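Local coordinates for non-toxic crystal protein (Bacillus thuringiensis, PDB 2D42), which is a non-toxic parasporal crystal protein of unknown function whose fold closely resembles that of aerolysin-type beta-pore-forming toxins, at residues V53-D59 / V155-G161; F138-I144 / T236-I242. One frame throughout, in Å; residues are numbered along the deposited sequence.

From the N terminus, the chain first lays down 53-59, near the start of strand 54-65, and later 138-144 on strand 129-146. The long strand 150-185 follows, and its residues 155-161 return to 53-59 to close interaction 1, a loop rich in strand. Strand 219-244 then brings 236-242 opposite 138-144, closing interaction 2. The segments alternate along the sequence, so the two loops cross. Their centres lie about 12 Å apart. Strands 150-185 and 219-244 are sheet neighbours, joined among others by Thr-157 and Phe-237, and Tyr-156 of interaction 1 reaches Asp-140 of interaction 2, linking edge pairing to face-to-face packing.

Interaction 1. Residues V53-D59 / V155-G161; sequences VNHIVLD and VYTLEQG
Residues 53-59 and 155-161 pair as antiparallel strands, their axes 4.4 Å apart at closest approach, with Asn-54 opposite Gln-160 and Ile-56 opposite Leu-158 as hydrogen-bonded pairs. The bond from Leu-158 N to Ile-56 O is short, 2.6 Å. Past Val-57 the register slips by one: Leu-58 and Asp-59 both face Tyr-156, whose O accepts from both backbone nitrogens. Leu-58 N lies 2.7 Å from Tyr-156 O, but with a bent N-H...O angle of 136°; Asp-59 N is 3.3 Å from the same Tyr-156 O and lies on a lone pair in the carbonyl plane.

The helix-like backbone of Leu-58 makes the bulge, and its side chain points toward the partner strand. Leu-58 CD1 settles 3.5 Å from Leu-158 CB and also meets the CE2 corner of the Tyr-156 ring, a place well suited to a branched apolar chain. The phenol stacks on Phe-77 and sends its OH to Asp-140, so a tyrosine can serve both the apolar layer and a polar link. On the same face, Ile-56 CD1 lies 3.3 Å from Gln-160 OE1, resting against the amide.

On the opposite face, which also carries Val-57 and Thr-157, His-55 and Glu-159 run side by side, ring and carboxylate planes 51° apart. Glu-159 OE2 approaches His-55 CE1 at 3.1 Å, a carbon contact in which the polarised ring C-H may be attracted to the carboxylate, while OE1 is bound by Gln-235. An extended Glu-159 chain (chi1 -175°) also lays its CG against Val-53 CG2. Beta-branched Val-57 and Val-155 suit the extended backbone and touch through their CG1 methyls.

The arrangement is a classic beta bulge in an antiparallel pair, within the long, strand-rich body seen in the aerolysin/epsilon-toxin family.

Interaction 2. Residues F138-I144 / T236-I242; sequences FRDSQTI and TFIDVVI
The Phe-138 ring is met obliquely by Thr-236 CG2, 3.7 Å from Phe-138 CD1, while Tyr-156, Leu-158 and Tyr-81 also pack on this side chain. The second flat group, the Asp-140 carboxylate, receives the Thr-236 hydroxyl from above its plane, 52° out of it: Thr-236 OG1 donates to Asp-140 OD2 at 2.6 Å. Threonine fits because its branches divide the work. OG1, set between backbone N and carbonyl carbon, reaches the acid, leaving the methyl for the aromatic ring. Asp-140 OD2 also lies against Tyr-156 OH, a probable hydrogen bond so short that its details are doubtful.

Farther along, Ile-238 CD1 rests against Asp-140 CB and the Ser-141 carbonyl, and Ile-238 CG2 slides past Gln-142 CB at 3.7 Å. Gln-142 CG, opposite the backbone nitrogen (chi1 171°), lies against Val-240 CG2, and a bend at chi2 then swings the amide aside. That amide is held at both ends: NE2 donates to Thr-143 O, which lies in the plane of the glutamine amide, and OE1 takes a water that also donates to Ile-238 O at 2.6 Å. Ile-144 and Ile-242 meet tip to tip through their CD1 methyls, modelled doubtfully close.

The two strands, their axes 8.0 Å apart at closest approach and 26° from parallel, thus pack through side chains, as facing layers do. Direct polar linkage is concentrated at the Asp-140 end, where the Thr-236 bond suits an acceptor carboxylate oxygen, and gives way to a bridging water and aliphatic contact toward Ile-242.

Interaction 1. Residues V53-D59 / V155-G161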
loop_
_atom_site.group_PDB
_atom_site.type_symbol
_atom_site.label_atom_id
_atom_site.label_comp_id
_atom_site.label_asym_id
_atom_site.label_seq_id
_atom_site.Cartn_x
_atom_site.Cartn_y
_atom_site.Cartn_z
ATOM N N VAL A 53 -0.319 -20.863 6.084
ATOM C CA VAL A 53 1.028 -20.487 5.691
ATOM C C VAL A 53 1.607 -21.640 4.895
ATOM O O VAL A 53 1.099 -22.760 4.975
ATOM C CB VAL A 53 1.932 -20.235 6.919
ATOM C CG1 VAL A 53 1.321 -19.153 7.797
ATOM C CG2 VAL A 53 2.123 -21.525 7.705
ATOM N N ASN A 54 2.639 -21.357 4.102
ATOM C CA ASN A 54 3.313 -22.386 3.326
ATOM C C ASN A 54 4.712 -22.512 3.900
ATOM O O ASN A 54 5.317 -21.513 4.282
ATOM C CB ASN A 54 3.441 -22.009 1.845
ATOM C CG ASN A 54 2.118 -22.052 1.108
ATOM O OD1 ASN A 54 1.202 -22.776 1.487
ATOM N ND2 ASN A 54 2.026 -21.294 0.027
ATOM N N HIS A 55 5.211 -23.737 3.967
ATOM C CA HIS A 55 6.549 -24.003 4.477
ATOM C C HIS A 55 7.454 -24.211 3.273
ATOM O O HIS A 55 7.378 -25.234 2.596
ATOM C CB HIS A 55 6.537 -25.248 5.365
ATOM C CG HIS A 55 6.296 -24.958 6.814
ATOM N ND1 HIS A 55 5.323 -24.083 7.249
ATOM C CD2 HIS A 55 6.908 -25.425 7.929
ATOM C CE1 HIS A 55 5.349 -24.020 8.569
ATOM N NE2 HIS A 55 6.301 -24.826 9.006
ATOM N N ILE A 56 8.296 -23.218 3.014
ATOM C CA ILE A 56 9.215 -23.226 1.887
ATOM C C ILE A 56 10.633 -23.650 2.272
ATOM O O ILE A 56 11.242 -23.068 3.171
ATOM C CB ILE A 56 9.298 -21.819 1.266
ATOM C CG1 ILE A 56 7.900 -21.360 0.854
ATOM C CG2 ILE A 56 10.243 -21.818 0.072
ATOM C CD1 ILE A 56 7.852 -19.929 0.387
ATOM N N VAL A 57 11.152 -24.664 1.589
ATOM C CA VAL A 57 12.512 -25.121 1.844
ATOM C C VAL A 57 13.451 -24.182 1.092
ATOM O O VAL A 57 13.545 -24.230 -0.134
ATOM C CB VAL A 57 12.723 -26.561 1.354
ATOM C CG1 VAL A 57 14.205 -26.950 1.461
ATOM C CG2 VAL A 57 11.875 -27.509 2.189
ATOM N N LEU A 58 14.122 -23.308 1.835
ATOM C CA LEU A 58 15.050 -22.339 1.255
ATOM C C LEU A 58 16.389 -22.961 0.892
ATOM O O LEU A 58 17.021 -22.566 -0.091
ATOM C CB LEU A 58 15.292 -21.187 2.242
ATOM C CG LEU A 58 14.118 -20.263 2.593
ATOM C CD1 LEU A 58 14.540 -19.287 3.686
ATOM C CD2 LEU A 58 13.668 -19.512 1.350
ATOM N N ASP A 59 16.824 -23.945 1.677
ATOM C CA ASP A 59 18.120 -24.571 1.429
ATOM C C ASP A 59 18.214 -25.894 2.188
ATOM O O ASP A 59 17.433 -26.162 3.100
ATOM C CB ASP A 59 19.223 -23.624 1.929
ATOM C CG ASP A 59 20.515 -23.721 1.133
ATOM O OD1 ASP A 59 20.773 -24.749 0.458
ATOM O OD2 ASP A 59 21.294 -22.742 1.212
ATOM N N VAL A 155 18.097 -28.608 7.006
ATOM C CA VAL A 155 17.124 -28.048 6.069
ATOM C C VAL A 155 16.652 -26.702 6.609
ATOM O O VAL A 155 16.185 -26.613 7.746
ATOM C CB VAL A 155 15.895 -28.995 5.909
ATOM C CG1 VAL A 155 14.827 -28.332 5.061
ATOM C CG2 VAL A 155 16.335 -30.312 5.261
ATOM N N TYR A 156 16.806 -25.667 5.789
ATOM C CA TYR A 156 16.423 -24.290 6.124
ATOM C C TYR A 156 15.041 -24.038 5.533
ATOM O O TYR A 156 14.859 -24.082 4.312
ATOM C CB TYR A 156 17.454 -23.319 5.524
ATOM C CG TYR A 156 17.391 -21.897 6.045
ATOM C CD1 TYR A 156 17.058 -21.625 7.376
ATOM C CD2 TYR A 156 17.729 -20.825 5.221
ATOM C CE1 TYR A 156 17.069 -20.308 7.869
ATOM C CE2 TYR A 156 17.746 -19.513 5.700
ATOM C CZ TYR A 156 17.422 -19.261 7.022
ATOM O OH TYR A 156 17.499 -17.967 7.505
ATOM N N THR A 157 14.068 -23.800 6.408
ATOM C CA THR A 157 12.685 -23.577 6.005
ATOM C C THR A 157 12.149 -22.193 6.328
ATOM O O THR A 157 12.413 -21.641 7.401
ATOM C CB THR A 157 11.758 -24.607 6.685
ATOM O OG1 THR A 157 12.127 -25.918 6.258
ATOM C CG2 THR A 157 10.297 -24.349 6.334
ATOM N N LEU A 158 11.394 -21.638 5.387
ATOM C CA LEU A 158 10.776 -20.339 5.578
ATOM C C LEU A 158 9.273 -20.515 5.679
ATOM O O LEU A 158 8.653 -21.184 4.846
ATOM C CB LEU A 158 11.070 -19.394 4.411
ATOM C CG LEU A 158 10.246 -18.095 4.412
ATOM C CD1 LEU A 158 10.648 -17.230 5.599
ATOM C CD2 LEU A 158 10.455 -17.332 3.113
ATOM N N GLU A 159 8.687 -19.924 6.711
ATOM C CA GLU A 159 7.249 -19.974 6.878
ATOM C C GLU A 159 6.746 -18.700 6.199
ATOM O O GLU A 159 7.009 -17.591 6.672
ATOM C CB GLU A 159 6.891 -19.972 8.355
ATOM C CG GLU A 159 5.428 -20.138 8.632
ATOM C CD GLU A 159 5.177 -20.408 10.096
ATOM O OE1 GLU A 159 5.069 -19.434 10.874
ATOM O OE2 GLU A 159 5.115 -21.600 10.470
ATOM N N GLN A 160 6.046 -18.869 5.082
ATOM C CA GLN A 160 5.528 -17.748 4.318
ATOM C C GLN A 160 4.029 -17.556 4.477
ATOM O O GLN A 160 3.244 -18.470 4.215
ATOM C CB GLN A 160 5.847 -17.926 2.833
ATOM C CG GLN A 160 5.446 -16.731 1.975
ATOM C CD GLN A 160 5.749 -16.942 0.508
ATOM O OE1 GLN A 160 5.277 -17.905 -0.094
ATOM N NE2 GLN A 160 6.537 -16.039 -0.081
ATOM N N GLY A 161 3.644 -16.357 4.909
ATOM C CA GLY A 161 2.240 -16.037 5.082
ATOM C C GLY A 161 1.672 -15.419 3.818
ATOM O O GLY A 161 2.413 -14.956 2.949
#

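Interaction 2. Residues F138-I144 / T236-I242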
loop_
_atom_site.group_PDB
_atom_site.type_symbol
_atom_site.label_atom_id
_atom_site.label_comp_id
_atom_site.label_asym_id
_atom_site.label_seq_id
_atom_site.Cartn_x
_atom_site.Cartn_y
_atom_site.Cartn_z
ATOM N N PHE A 138 17.072 -13.470 5.043
ATOM C CA PHE A 138 17.054 -14.425 6.138
ATOM C C PHE A 138 18.432 -15.031 6.364
ATOM O O PHE A 138 19.021 -15.632 5.465
ATOM C CB PHE A 138 16.024 -15.523 5.861
ATOM C CG PHE A 138 14.616 -15.012 5.749
ATOM C CD1 PHE A 138 13.952 -14.527 6.869
ATOM C CD2 PHE A 138 13.965 -14.987 4.516
ATOM C CE1 PHE A 138 12.656 -14.018 6.770
ATOM C CE2 PHE A 138 12.670 -14.482 4.403
ATOM C CZ PHE A 138 12.013 -13.996 5.533
ATOM N N ARG A 139 18.941 -14.851 7.579
ATOM C CA ARG A 139 20.243 -15.368 7.963
ATOM C C ARG A 139 20.065 -16.135 9.267
ATOM O O ARG A 139 19.524 -15.602 10.237
ATOM C CB ARG A 139 21.247 -14.225 8.181
ATOM C CG ARG A 139 21.502 -13.332 6.968
ATOM C CD ARG A 139 22.694 -12.400 7.231
ATOM N NE ARG A 139 22.929 -11.444 6.149
ATOM C CZ ARG A 139 22.164 -10.383 5.906
ATOM N NH1 ARG A 139 22.449 -9.568 4.899
ATOM N NH2 ARG A 139 21.113 -10.129 6.675
ATOM N N ASP A 140 20.513 -17.386 9.280
ATOM C CA ASP A 140 20.412 -18.224 10.466
ATOM C C ASP A 140 21.527 -19.252 10.465
ATOM O O ASP A 140 22.089 -19.578 9.416
ATOM C CB ASP A 140 19.057 -18.944 10.509
ATOM C CG ASP A 140 17.906 -18.002 10.801
ATOM O OD1 ASP A 140 17.789 -17.548 11.954
ATOM O OD2 ASP A 140 17.123 -17.704 9.879
ATOM N N SER A 141 21.852 -19.756 11.646
ATOM C CA SER A 141 22.890 -20.764 11.762
ATOM C C SER A 141 22.446 -21.789 12.781
ATOM O O SER A 141 21.531 -21.541 13.561
ATOM C CB SER A 141 24.215 -20.138 12.198
ATOM O OG SER A 141 24.160 -19.737 13.555
ATOM N N GLN A 142 23.091 -22.945 12.768
ATOM C CA GLN A 142 22.750 -24.012 13.697
ATOM C C GLN A 142 23.955 -24.901 13.950
ATOM O O GLN A 142 24.555 -25.432 13.013
ATOM C CB GLN A 142 21.616 -24.866 13.129
ATOM C CG GLN A 142 21.324 -26.134 13.932
ATOM C CD GLN A 142 20.656 -25.845 15.254
ATOM O OE1 GLN A 142 19.549 -25.315 15.294
ATOM N NE2 GLN A 142 21.326 -26.186 16.349
ATOM N N THR A 143 24.301 -25.068 15.220
ATOM C CA THR A 143 25.424 -25.906 15.589
ATOM C C THR A 143 24.879 -27.285 15.899
ATOM O O THR A 143 23.791 -27.420 16.454
ATOM C CB THR A 143 26.148 -25.342 16.816
ATOM O OG1 THR A 143 26.513 -23.982 16.552
ATOM C CG2 THR A 143 27.408 -26.144 17.104
ATOM N N ILE A 144 25.643 -28.308 15.546
ATOM C CA ILE A 144 25.206 -29.678 15.745
ATOM C C ILE A 144 26.387 -30.582 16.047
ATOM O O ILE A 144 27.498 -30.331 15.595
ATOM C CB ILE A 144 24.512 -30.205 14.461
ATOM C CG1 ILE A 144 23.920 -31.585 14.709
ATOM C CG2 ILE A 144 25.514 -30.266 13.310
ATOM C CD1 ILE A 144 22.789 -31.569 15.702
ATOM N N THR A 236 11.800 -18.392 10.270
ATOM C CA THR A 236 12.550 -19.480 9.663
ATOM C C THR A 236 12.832 -20.587 10.659
ATOM O O THR A 236 12.798 -20.374 11.873
ATOM C CB THR A 236 13.891 -18.995 9.116
ATOM O OG1 THR A 236 14.637 -18.383 10.176
ATOM C CG2 THR A 236 13.679 -17.991 7.999
ATOM N N PHE A 237 13.099 -21.777 10.134
ATOM C CA PHE A 237 13.408 -22.924 10.970
ATOM C C PHE A 237 14.568 -23.692 10.358
ATOM O O PHE A 237 14.675 -23.799 9.132
ATOM C CB PHE A 237 12.231 -23.912 11.057
ATOM C CG PHE A 237 10.934 -23.313 11.533
ATOM C CD1 PHE A 237 9.989 -22.852 10.620
ATOM C CD2 PHE A 237 10.635 -23.259 12.898
ATOM C CE1 PHE A 237 8.761 -22.348 11.055
ATOM C CE2 PHE A 237 9.413 -22.759 13.345
ATOM C CZ PHE A 237 8.474 -22.304 12.422
ATOM N N ILE A 238 15.438 -24.219 11.207
ATOM C CA ILE A 238 16.516 -25.058 10.720
ATOM C C ILE A 238 16.283 -26.395 11.404
ATOM O O ILE A 238 16.275 -26.477 12.625
ATOM C CB ILE A 238 17.916 -24.546 11.096
ATOM C CG1 ILE A 238 18.224 -23.243 10.348
ATOM C CG2 ILE A 238 18.950 -25.613 10.742
ATOM C CD1 ILE A 238 19.595 -22.643 10.658
ATOM N N ASP A 239 16.044 -27.434 10.615
ATOM C CA ASP A 239 15.832 -28.758 11.166
ATOM C C ASP A 239 16.969 -29.661 10.711
ATOM O O ASP A 239 17.300 -29.723 9.530
ATOM C CB ASP A 239 14.483 -29.317 10.715
ATOM C CG ASP A 239 13.318 -28.506 11.256
ATOM O OD1 ASP A 239 13.076 -28.542 12.482
ATOM O OD2 ASP A 239 12.655 -27.823 10.456
ATOM N N VAL A 240 17.563 -30.358 11.668
ATOM C CA VAL A 240 18.674 -31.240 11.376
ATOM C C VAL A 240 18.347 -32.702 11.660
ATOM O O VAL A 240 18.002 -33.067 12.780
ATOM C CB VAL A 240 19.905 -30.847 12.202
ATOM C CG1 VAL A 240 21.097 -31.706 11.812
ATOM C CG2 VAL A 240 20.206 -29.366 12.004
ATOM N N VAL A 241 18.443 -33.526 10.626
ATOM C CA VAL A 241 18.209 -34.950 10.763
ATOM C C VAL A 241 19.590 -35.593 10.805
ATOM O O VAL A 241 20.376 -35.460 9.861
ATOM C CB VAL A 241 17.424 -35.521 9.567
ATOM C CG1 VAL A 241 17.426 -37.047 9.629
ATOM C CG2 VAL A 241 15.989 -34.997 9.585
ATOM N N ILE A 242 19.890 -36.262 11.912
ATOM C CA ILE A 242 21.173 -36.930 12.090
ATOM C C ILE A 242 20.938 -38.430 11.952
ATOM O O ILE A 242 20.047 -38.984 12.591
ATOM C CB ILE A 242 21.757 -36.633 13.482
ATOM C CG1 ILE A 242 22.091 -35.149 13.593
ATOM C CG2 ILE A 242 22.998 -37.477 13.726
ATOM C CD1 ILE A 242 22.470 -34.726 14.988
HETATM O O HOH W 1 17.530 -27.549 14.675
#